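Local structure of pesticidial crystal protein CRY2AA (Bacillus thuringiensis serovar kurstaki, 1I5P) at residues A[164-177]-A[219-231]. The protein binds to midgut epithelial cells of dipteran and lepidopteran insect larvae and promotes their colloid-osmotic lysis. Residues are numbered along the deposited sequence; the frame is centred on the assembly and turned at random.
Sequences FQIQGYQLLLLPLF and YSNYCINTYQTAF
Y222 of helix 219-231 packs its ring against Q165, Q170, L174 and F177 in the helical bundle of the N-terminal domain, the pore-forming part of three-domain delta-endotoxins. Helices 170-177 and 219-231 run roughly antiparallel, their axes 9.7 Å apart. With CG anti to the backbone N (chi1 173°), the Y222 ring is carried across onto segment 164-177. Q165 can be followed over it atom by atom: CB rests 3.3 Å from Y222 OH, CG passes near CZ and OH, CD lies by CE2 and CZ, and OE1 ends over the centre of the ring, 3.1 Å above its plane. On the opposite face sits T226 OG1, offset toward the rim. At the ring edge is Q170 NE2, which donates to Q165 O and so ties the two glutamines together. F177 takes the edge of Y222 on its face (planes 71° apart) and makes an offset edge-to-face pair with Y219, whose hydroxyl bonds to H184; C223 SG lies beside the F177 rim. Farther along, L174 CD2 meets T226 CG2 and L171 CD2 packs on A230 CB. Y222 OH donates to a water at 2.6 Å, and that water donates to F164 O and Q170 O.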
loop_
_atom_site.group_PDB
_atom_site.type_symbol
_atom_site.label_atom_id
_atom_site.label_comp_id
_atom_site.label_asym_id
_atom_site.label_seq_id
_atom_site.Cartn_x
_atom_site.Cartn_y
_atom_site.Cartn_z
ATOM N N PHE A 164 -2.302 11.525 22.522
ATOM C CA PHE A 164 -1.769 11.651 21.172
ATOM C C PHE A 164 -2.921 11.971 20.234
ATOM O O PHE A 164 -2.799 11.840 19.017
ATOM C CB PHE A 164 -1.072 10.359 20.727
ATOM C CG PHE A 164 0.112 9.994 21.575
ATOM C CD1 PHE A 164 0.004 9.017 22.552
ATOM C CD2 PHE A 164 1.319 10.669 21.433
ATOM C CE1 PHE A 164 1.081 8.711 23.382
ATOM C CE2 PHE A 164 2.407 10.373 22.259
ATOM C CZ PHE A 164 2.282 9.393 23.236
ATOM N N GLN A 165 -4.038 12.402 20.815
ATOM C CA GLN A 165 -5.224 12.745 20.040
ATOM C C GLN A 165 -5.745 14.129 20.415
ATOM O O GLN A 165 -6.935 14.413 20.291
ATOM C CB GLN A 165 -6.318 11.709 20.277
ATOM C CG GLN A 165 -5.879 10.270 20.068
ATOM C CD GLN A 165 -7.010 9.299 20.335
ATOM O OE1 GLN A 165 -7.622 8.766 19.409
ATOM N NE2 GLN A 165 -7.305 9.074 21.607
ATOM N N ILE A 166 -4.840 14.989 20.866
ATOM C CA ILE A 166 -5.184 16.344 21.281
ATOM C C ILE A 166 -5.856 17.161 20.186
ATOM O O ILE A 166 -5.308 17.335 19.086
ATOM C CB ILE A 166 -3.926 17.106 21.762
ATOM C CG1 ILE A 166 -3.207 16.286 22.840
ATOM C CG2 ILE A 166 -4.319 18.478 22.310
ATOM C CD1 ILE A 166 -4.065 15.965 24.046
ATOM N N GLN A 167 -7.050 17.661 20.496
ATOM C CA GLN A 167 -7.807 18.472 19.558
ATOM C C GLN A 167 -6.923 19.638 19.137
ATOM O O GLN A 167 -6.239 20.240 19.966
ATOM C CB GLN A 167 -9.086 18.989 20.219
ATOM C CG GLN A 167 -10.345 18.652 19.440
ATOM C CD GLN A 167 -11.371 17.914 20.286
ATOM O OE1 GLN A 167 -12.352 18.501 20.747
ATOM N NE2 GLN A 167 -11.143 16.621 20.499
ATOM N N GLY A 168 -6.939 19.949 17.845
ATOM C CA GLY A 168 -6.114 21.025 17.333
ATOM C C GLY A 168 -4.851 20.483 16.686
ATOM O O GLY A 168 -4.261 21.124 15.817
ATOM N N TYR A 169 -4.432 19.291 17.099
ATOM C CA TYR A 169 -3.227 18.690 16.539
ATOM C C TYR A 169 -3.414 17.219 16.216
ATOM O O TYR A 169 -2.443 16.467 16.186
ATOM C CB TYR A 169 -2.072 18.818 17.524
ATOM C CG TYR A 169 -1.976 20.157 18.200
ATOM C CD1 TYR A 169 -2.566 20.369 19.445
ATOM C CD2 TYR A 169 -1.291 21.214 17.605
ATOM C CE1 TYR A 169 -2.471 21.602 20.084
ATOM C CE2 TYR A 169 -1.195 22.455 18.235
ATOM C CZ TYR A 169 -1.785 22.637 19.474
ATOM O OH TYR A 169 -1.690 23.849 20.113
ATOM N N GLN A 170 -4.650 16.804 15.964
ATOM C CA GLN A 170 -4.910 15.396 15.685
ATOM C C GLN A 170 -4.158 14.843 14.479
ATOM O O GLN A 170 -3.627 13.737 14.548
ATOM C CB GLN A 170 -6.412 15.151 15.525
ATOM C CG GLN A 170 -7.238 15.665 16.699
ATOM C CD GLN A 170 -8.590 14.996 16.802
ATOM O OE1 GLN A 170 -9.318 14.885 15.815
ATOM N NE2 GLN A 170 -8.937 14.543 18.005
ATOM N N LEU A 171 -4.097 15.598 13.386
ATOM C CA LEU A 171 -3.388 15.114 12.202
ATOM C C LEU A 171 -1.884 15.096 12.441
ATOM O O LEU A 171 -1.188 14.164 12.039
ATOM C CB LEU A 171 -3.682 15.989 10.981
ATOM C CG LEU A 171 -3.039 15.498 9.674
ATOM C CD1 LEU A 171 -3.790 14.253 9.171
ATOM C CD2 LEU A 171 -3.088 16.599 8.625
ATOM N N LEU A 172 -1.385 16.137 13.097
ATOM C CA LEU A 172 0.038 16.236 13.382
ATOM C C LEU A 172 0.527 15.109 14.287
ATOM O O LEU A 172 1.654 14.635 14.148
ATOM C CB LEU A 172 0.341 17.591 14.029
ATOM C CG LEU A 172 1.803 17.864 14.386
ATOM C CD1 LEU A 172 2.702 17.445 13.231
ATOM C CD2 LEU A 172 1.982 19.348 14.702
ATOM N N LEU A 173 -0.333 14.683 15.205
ATOM C CA LEU A 173 -0.001 13.627 16.146
ATOM C C LEU A 173 -0.403 12.238 15.655
ATOM O O LEU A 173 -0.064 11.233 16.277
ATOM C CB LEU A 173 -0.690 13.901 17.483
ATOM C CG LEU A 173 -0.260 15.169 18.228
ATOM C CD1 LEU A 173 -1.220 15.456 19.373
ATOM C CD2 LEU A 173 1.158 14.982 18.755
ATOM N N LEU A 174 -1.119 12.177 14.537
ATOM C CA LEU A 174 -1.586 10.892 14.015
ATOM C C LEU A 174 -0.484 9.820 13.891
ATOM O O LEU A 174 -0.702 8.669 14.277
ATOM C CB LEU A 174 -2.305 11.087 12.679
ATOM C CG LEU A 174 -3.271 9.963 12.273
ATOM C CD1 LEU A 174 -4.312 9.730 13.378
ATOM C CD2 LEU A 174 -3.958 10.317 10.960
ATOM N N PRO A 175 0.701 10.176 13.364
ATOM C CA PRO A 175 1.763 9.172 13.246
ATOM C C PRO A 175 2.111 8.613 14.621
ATOM O O PRO A 175 2.235 7.409 14.795
ATOM C CB PRO A 175 2.910 9.958 12.611
ATOM C CG PRO A 175 2.182 10.925 11.740
ATOM C CD PRO A 175 1.094 11.419 12.679
ATOM N N LEU A 176 2.246 9.491 15.606
ATOM C CA LEU A 176 2.569 9.050 16.963
ATOM C C LEU A 176 1.443 8.195 17.528
ATOM O O LEU A 176 1.690 7.152 18.132
ATOM C CB LEU A 176 2.809 10.254 17.879
ATOM C CG LEU A 176 4.067 11.105 17.670
ATOM C CD1 LEU A 176 4.227 12.056 18.854
ATOM C CD2 LEU A 176 5.302 10.212 17.559
ATOM N N PHE A 177 0.204 8.630 17.332
ATOM C CA PHE A 177 -0.924 7.864 17.840
ATOM C C PHE A 177 -0.946 6.473 17.211
ATOM O O PHE A 177 -1.232 5.482 17.879
ATOM C CB PHE A 177 -2.253 8.574 17.560
ATOM C CG PHE A 177 -3.456 7.737 17.901
ATOM C CD1 PHE A 177 -3.856 7.577 19.225
ATOM C CD2 PHE A 177 -4.126 7.026 16.909
ATOM C CE1 PHE A 177 -4.899 6.719 19.557
ATOM C CE2 PHE A 177 -5.170 6.164 17.229
ATOM C CZ PHE A 177 -5.557 6.009 18.559
ATOM N N TYR A 219 -9.639 2.721 17.182
ATOM C CA TYR A 219 -8.401 3.283 16.675
ATOM C C TYR A 219 -8.394 3.396 15.155
ATOM O O TYR A 219 -7.890 4.376 14.605
ATOM C CB TYR A 219 -7.220 2.441 17.152
ATOM C CG TYR A 219 -7.091 2.355 18.661
ATOM C CD1 TYR A 219 -6.289 1.380 19.247
ATOM C CD2 TYR A 219 -7.764 3.246 19.502
ATOM C CE1 TYR A 219 -6.158 1.288 20.625
ATOM C CE2 TYR A 219 -7.638 3.164 20.894
ATOM C CZ TYR A 219 -6.836 2.180 21.445
ATOM O OH TYR A 219 -6.714 2.057 22.811
ATOM N N SER A 220 -8.948 2.398 14.474
ATOM C CA SER A 220 -8.991 2.420 13.012
ATOM C C SER A 220 -9.850 3.575 12.533
ATOM O O SER A 220 -9.413 4.382 11.710
ATOM C CB SER A 220 -9.557 1.108 12.459
ATOM O OG SER A 220 -8.671 0.016 12.662
ATOM N N ASN A 221 -11.071 3.659 13.051
ATOM C CA ASN A 221 -11.975 4.730 12.650
ATOM C C ASN A 221 -11.391 6.108 12.957
ATOM O O ASN A 221 -11.497 7.023 12.141
ATOM C CB ASN A 221 -13.340 4.569 13.330
ATOM C CG ASN A 221 -14.135 3.386 12.786
ATOM O OD1 ASN A 221 -13.860 2.881 11.695
ATOM N ND2 ASN A 221 -15.140 2.950 13.542
ATOM N N TYR A 222 -10.764 6.252 14.123
ATOM C CA TYR A 222 -10.169 7.533 14.489
ATOM C C TYR A 222 -9.114 7.963 13.472
ATOM O O TYR A 222 -9.067 9.126 13.069
ATOM C CB TYR A 222 -9.526 7.462 15.877
ATOM C CG TYR A 222 -8.747 8.715 16.223
ATOM C CD1 TYR A 222 -9.400 9.899 16.576
ATOM C CD2 TYR A 222 -7.358 8.732 16.142
ATOM C CE1 TYR A 222 -8.682 11.071 16.838
ATOM C CE2 TYR A 222 -6.632 9.894 16.397
ATOM C CZ TYR A 222 -7.292 11.056 16.743
ATOM O OH TYR A 222 -6.549 12.196 16.985
ATOM N N CYS A 223 -8.265 7.024 13.059
ATOM C CA CYS A 223 -7.218 7.324 12.082
ATOM C C CYS A 223 -7.816 7.690 10.731
ATOM O O CYS A 223 -7.420 8.674 10.109
ATOM C CB CYS A 223 -6.280 6.124 11.909
ATOM S SG CYS A 223 -5.215 5.803 13.319
ATOM N N ILE A 224 -8.769 6.883 10.282
ATOM C CA ILE A 224 -9.426 7.123 9.004
ATOM C C ILE A 224 -10.140 8.468 8.993
ATOM O O ILE A 224 -9.972 9.255 8.062
ATOM C CB ILE A 224 -10.432 5.998 8.696
ATOM C CG1 ILE A 224 -9.672 4.678 8.528
ATOM C CG2 ILE A 224 -11.237 6.334 7.433
ATOM C CD1 ILE A 224 -10.559 3.450 8.529
ATOM N N ASN A 225 -10.925 8.737 10.028
ATOM C CA ASN A 225 -11.649 9.999 10.108
ATOM C C ASN A 225 -10.711 11.206 10.158
ATOM O O ASN A 225 -10.950 12.206 9.487
ATOM C CB ASN A 225 -12.577 10.008 11.328
ATOM C CG ASN A 225 -13.694 8.975 11.224
ATOM O OD1 ASN A 225 -14.033 8.514 10.134
ATOM N ND2 ASN A 225 -14.288 8.626 12.364
ATOM N N THR A 226 -9.644 11.118 10.947
ATOM C CA THR A 226 -8.702 12.231 11.053
ATOM C C THR A 226 -8.087 12.552 9.693
ATOM O O THR A 226 -8.003 13.714 9.289
ATOM C CB THR A 226 -7.569 11.914 12.057
ATOM O OG1 THR A 226 -8.133 11.683 13.353
ATOM C CG2 THR A 226 -6.584 13.078 12.149
ATOM N N TYR A 227 -7.659 11.514 8.988
ATOM C CA TYR A 227 -7.047 11.699 7.684
ATOM C C TYR A 227 -8.039 12.212 6.645
ATOM O O TYR A 227 -7.724 13.124 5.883
ATOM C CB TYR A 227 -6.441 10.388 7.202
ATOM C CG TYR A 227 -5.886 10.459 5.797
ATOM C CD1 TYR A 227 -4.643 11.032 5.546
ATOM C CD2 TYR A 227 -6.601 9.937 4.722
ATOM C CE1 TYR A 227 -4.119 11.078 4.260
ATOM C CE2 TYR A 227 -6.087 9.983 3.429
ATOM C CZ TYR A 227 -4.846 10.549 3.207
ATOM O OH TYR A 227 -4.338 10.578 1.928
ATOM N N GLN A 228 -9.233 11.624 6.609
ATOM C CA GLN A 228 -10.247 12.044 5.634
ATOM C C GLN A 228 -10.628 13.505 5.788
ATOM O O GLN A 228 -10.805 14.206 4.798
ATOM C CB GLN A 228 -11.510 11.177 5.733
ATOM C CG GLN A 228 -11.389 9.841 5.024
ATOM C CD GLN A 228 -12.742 9.185 4.768
ATOM O OE1 GLN A 228 -13.433 8.770 5.697
ATOM N NE2 GLN A 228 -13.121 9.089 3.498
ATOM N N THR A 229 -10.767 13.961 7.026
ATOM C CA THR A 229 -11.116 15.356 7.268
ATOM C C THR A 229 -10.044 16.279 6.680
ATOM O O THR A 229 -10.350 17.279 6.027
ATOM C CB THR A 229 -11.252 15.642 8.782
ATOM O OG1 THR A 229 -12.360 14.903 9.307
ATOM C CG2 THR A 229 -11.471 17.129 9.034
ATOM N N ALA A 230 -8.784 15.927 6.907
ATOM C CA ALA A 230 -7.669 16.727 6.409
ATOM C C ALA A 230 -7.562 16.665 4.893
ATOM O O ALA A 230 -7.301 17.675 4.236
ATOM C CB ALA A 230 -6.366 16.247 7.034
ATOM N N PHE A 231 -7.756 15.469 4.341
ATOM C CA PHE A 231 -7.672 15.280 2.903
ATOM C C PHE A 231 -8.728 16.119 2.180
ATOM O O PHE A 231 -8.474 16.629 1.088
ATOM C CB PHE A 231 -7.847 13.798 2.551
ATOM C CG PHE A 231 -7.377 13.444 1.168
ATOM C CD1 PHE A 231 -6.034 13.171 0.923
ATOM C CD2 PHE A 231 -8.270 13.423 0.102
ATOM C CE1 PHE A 231 -5.585 12.877 -0.369
ATOM C CE2 PHE A 231 -7.837 13.136 -1.187
ATOM C CZ PHE A 231 -6.489 12.863 -1.428
HETATM O O HOH W 1 -4.010 11.913 16.460
HETATM O O HOH W 2 -10.606 12.835 14.071
#